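Angiogenin-1 (Salmo salar, PDB 7BFK) probably cleaves RNA as a secreted endonuclease of the pancreatic ribonuclease family. Local coordinates at residues Ser26-Leu31 against Asn44-Ala49. Residues are numbered along the deposited sequence; the frame is centred on the assembly and turned at random.
Sequences SQMEIL and NTFILA
Phe46 and Asn44 on strand 43-47 both turn toward helix 24-32 and meet Gln27, Met28 and Leu31 in the pancreatic ribonuclease (RNase A) fold, where this helix packs against the curved antiparallel sheet. The axes of segments 26-31 and 44-47 pass 10.7 Å apart, their N-to-C directions 115° apart, and no hydrogen bond joins them. Phe46 inserts its ring tip first, CZ lying 3.9 Å from Gln27 CB. Met28 adds a Met-aromatic contact: its SD stands at the ring edge, 5.4 Å from the centroid and 80° off the ring normal. The chi2 bend brings Met28 SD to 3.6 Å from Asn44 CB; the chi3 bend sets CE 3.8 Å from that CB. Cys81 of the adjoining strand 76-85, disulfide-bonded to Cys24 at the start of the helix, also touches Met28 and Phe46. The buried Asn44 amide bonds Lys41 NZ through OD1 and Gln13 O through ND2. With CG anti to the backbone N (chi1 -162°), the turn at chi2 lays ND2 over one face of Phe46, 3.3 Å above the plane and offset toward the rim. The side chains of Leu31 and Asn44 cross at about a right angle, Leu31 CD1 3.5 Å from Asn44 CG.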
ATOM      1  N   SER A  26       9.714 -11.123   3.634  1.00 50.64           N
ATOM      2  CA  SER A  26      10.656 -10.083   4.134  1.00 52.33           C
ATOM      3  C   SER A  26       9.943  -8.731   4.291  1.00 48.35           C
ATOM      4  O   SER A  26      10.127  -8.098   5.347  1.00 49.95           O
ATOM      5  CB  SER A  26      11.896  -9.979   3.263  1.00 52.11           C
ATOM      6  OG  SER A  26      11.563  -9.664   1.920  1.00 56.45           O
ATOM      7  N   GLN A  27       9.129  -8.319   3.317  1.00 46.82           N
ATOM      8  CA  GLN A  27       8.456  -6.992   3.352  1.00 44.36           C
ATOM      9  C   GLN A  27       7.388  -6.951   4.452  1.00 41.65           C
ATOM     10  O   GLN A  27       7.324  -5.917   5.151  1.00 43.28           O
ATOM     11  CB  GLN A  27       7.918  -6.614   1.977  1.00 45.09           C
ATOM     12  CG  GLN A  27       9.020  -6.464   0.943  1.00 49.45           C
ATOM     13  CD  GLN A  27      10.116  -5.556   1.440  1.00 56.03           C
ATOM     14  OE1 GLN A  27       9.860  -4.454   1.914  1.00 55.63           O
ATOM     15  NE2 GLN A  27      11.351  -6.028   1.358  1.00 62.32           N
ATOM     16  N   MET A  28       6.592  -8.013   4.630  1.00 40.13           N
ATOM     17  CA  MET A  28       5.533  -8.031   5.673  1.00 40.51           C
ATOM     18  C   MET A  28       6.194  -8.046   7.059  1.00 44.06           C
ATOM     19  O   MET A  28       5.691  -7.356   7.959  1.00 43.46           O
ATOM     20  CB  MET A  28       4.584  -9.228   5.527  1.00 44.92           C
ATOM     21  CG  MET A  28       3.734  -9.191   4.270  1.00 36.71           C
ATOM     22  SD  MET A  28       2.841  -7.605   4.041  1.00 34.42           S
ATOM     23  CE  MET A  28       1.864  -7.549   5.536  1.00 31.52           C
ATOM     24  N   GLU A  29       7.293  -8.790   7.229  1.00 48.07           N
ATOM     25  CA  GLU A  29       8.010  -8.838   8.528  1.00 50.41           C
ATOM     26  C   GLU A  29       8.299  -7.389   8.946  1.00 44.51           C
ATOM     27  O   GLU A  29       7.983  -7.012  10.103  1.00 43.92           O
ATOM     28  CB  GLU A  29       9.288  -9.667   8.420  1.00 57.36           C
ATOM     29  CG  GLU A  29       9.829 -10.101   9.765  1.00 66.54           C
ATOM     30  CD  GLU A  29      11.165 -10.823   9.710  1.00 68.09           C
ATOM     31  OE1 GLU A  29      11.447 -11.599  10.643  1.00 69.32           O
ATOM     32  OE2 GLU A  29      11.921 -10.595   8.745  1.00 64.83           O
ATOM     33  N   ILE A  30       8.822  -6.595   8.014  1.00 43.95           N
ATOM     34  CA  ILE A  30       9.152  -5.152   8.217  1.00 47.15           C
ATOM     35  C   ILE A  30       7.919  -4.408   8.747  1.00 46.07           C
ATOM     36  O   ILE A  30       8.055  -3.697   9.740  1.00 40.60           O
ATOM     37  CB  ILE A  30       9.678  -4.514   6.916  1.00 54.39           C
ATOM     38  CG1 ILE A  30      10.950  -5.203   6.407  1.00 58.40           C
ATOM     39  CG2 ILE A  30       9.878  -3.022   7.098  1.00 51.41           C
ATOM     40  CD1 ILE A  30      12.007  -5.421   7.466  1.00 69.01           C
ATOM     41  N   LEU A  31       6.764  -4.533   8.080  1.00 41.34           N
ATOM     42  CA  LEU A  31       5.496  -3.894   8.519  1.00 40.81           C
ATOM     43  C   LEU A  31       5.047  -4.469   9.871  1.00 38.91           C
ATOM     44  O   LEU A  31       4.631  -3.689  10.732  1.00 46.11           O
ATOM     45  CB  LEU A  31       4.399  -4.127   7.471  1.00 40.07           C
ATOM     46  CG  LEU A  31       4.548  -3.388   6.145  1.00 44.53           C
ATOM     47  CD1 LEU A  31       3.386  -3.738   5.222  1.00 42.90           C
ATOM     48  CD2 LEU A  31       4.630  -1.872   6.347  1.00 46.63           C
ATOM     49  N   ASN A  44      -1.455  -6.667   2.602  1.00 26.64           N
ATOM     50  CA  ASN A  44      -0.821  -5.386   2.238  1.00 25.97           C
ATOM     51  C   ASN A  44      -0.570  -5.399   0.743  1.00 24.57           C
ATOM     52  O   ASN A  44      -0.094  -6.406   0.244  1.00 27.78           O
ATOM     53  CB  ASN A  44       0.449  -5.086   3.012  1.00 28.69           C
ATOM     54  CG  ASN A  44       0.791  -3.618   2.924  1.00 27.89           C
ATOM     55  OD1 ASN A  44       0.186  -2.820   3.625  1.00 27.99           O
ATOM     56  ND2 ASN A  44       1.781  -3.280   2.105  1.00 27.55           N
ATOM     57  N   THR A  45      -0.919  -4.306   0.081  1.00 23.83           N
ATOM     58  CA  THR A  45      -0.748  -4.103  -1.371  1.00 24.70           C
ATOM     59  C   THR A  45       0.394  -3.095  -1.611  1.00 24.73           C
ATOM     60  O   THR A  45       0.352  -1.968  -1.040  1.00 25.73           O
ATOM     61  CB  THR A  45      -2.071  -3.674  -2.007  1.00 23.35           C
ATOM     62  OG1 THR A  45      -3.108  -4.564  -1.569  1.00 24.82           O
ATOM     63  CG2 THR A  45      -2.001  -3.621  -3.510  1.00 23.64           C
ATOM     64  N   PHE A  46       1.332  -3.484  -2.456  1.00 23.25           N
ATOM     65  CA  PHE A  46       2.502  -2.688  -2.898  1.00 25.60           C
ATOM     66  C   PHE A  46       2.303  -2.254  -4.350  1.00 25.30           C
ATOM     67  O   PHE A  46       1.920  -3.082  -5.178  1.00 25.70           O
ATOM     68  CB  PHE A  46       3.785  -3.509  -2.745  1.00 30.25           C
ATOM     69  CG  PHE A  46       4.070  -3.961  -1.336  1.00 28.47           C
ATOM     70  CD1 PHE A  46       3.557  -5.159  -0.866  1.00 29.95           C
ATOM     71  CD2 PHE A  46       4.845  -3.189  -0.479  1.00 32.50           C
ATOM     72  CE1 PHE A  46       3.815  -5.579   0.431  1.00 32.42           C
ATOM     73  CE2 PHE A  46       5.091  -3.602   0.822  1.00 31.58           C
ATOM     74  CZ  PHE A  46       4.569  -4.796   1.274  1.00 31.67           C
ATOM     75  N   ILE A  47       2.531  -0.969  -4.626  1.00 24.86           N
ATOM     76  CA  ILE A  47       2.458  -0.377  -5.990  1.00 24.99           C
ATOM     77  C   ILE A  47       3.872  -0.357  -6.584  1.00 25.58           C
ATOM     78  O   ILE A  47       4.785   0.174  -5.940  1.00 25.46           O
ATOM     79  CB  ILE A  47       1.850   1.029  -5.957  1.00 25.33           C
ATOM     80  CG1 ILE A  47       0.508   1.060  -5.221  1.00 24.65           C
ATOM     81  CG2 ILE A  47       1.717   1.573  -7.367  1.00 27.36           C
ATOM     82  CD1 ILE A  47       0.077   2.444  -4.857  1.00 25.06           C
ATOM     83  N   LEU A  48       4.036  -0.885  -7.786  1.00 27.07           N
ATOM     84  CA  LEU A  48       5.351  -0.895  -8.479  1.00 31.67           C
ATOM     85  C   LEU A  48       5.452   0.368  -9.331  1.00 31.96           C
ATOM     86  O   LEU A  48       5.198   0.283 -10.521  1.00 31.68           O
ATOM     87  CB  LEU A  48       5.482  -2.177  -9.311  1.00 34.24           C
ATOM     88  CG  LEU A  48       5.864  -3.433  -8.523  1.00 36.35           C
ATOM     89  CD1 LEU A  48       4.821  -3.791  -7.483  1.00 37.16           C
ATOM     90  CD2 LEU A  48       6.109  -4.628  -9.448  1.00 42.41           C
ATOM     91  N   ALA A  49       5.824   1.489  -8.715  1.00 27.51           N
ATOM     92  CA  ALA A  49       5.878   2.810  -9.358  1.00 33.68           C
ATOM     93  C   ALA A  49       6.767   3.750  -8.544  1.00 33.57           C
ATOM     94  O   ALA A  49       7.170   3.382  -7.425  1.00 32.92           O
ATOM     95  CB  ALA A  49       4.472   3.357  -9.479  1.00 38.89           C
TER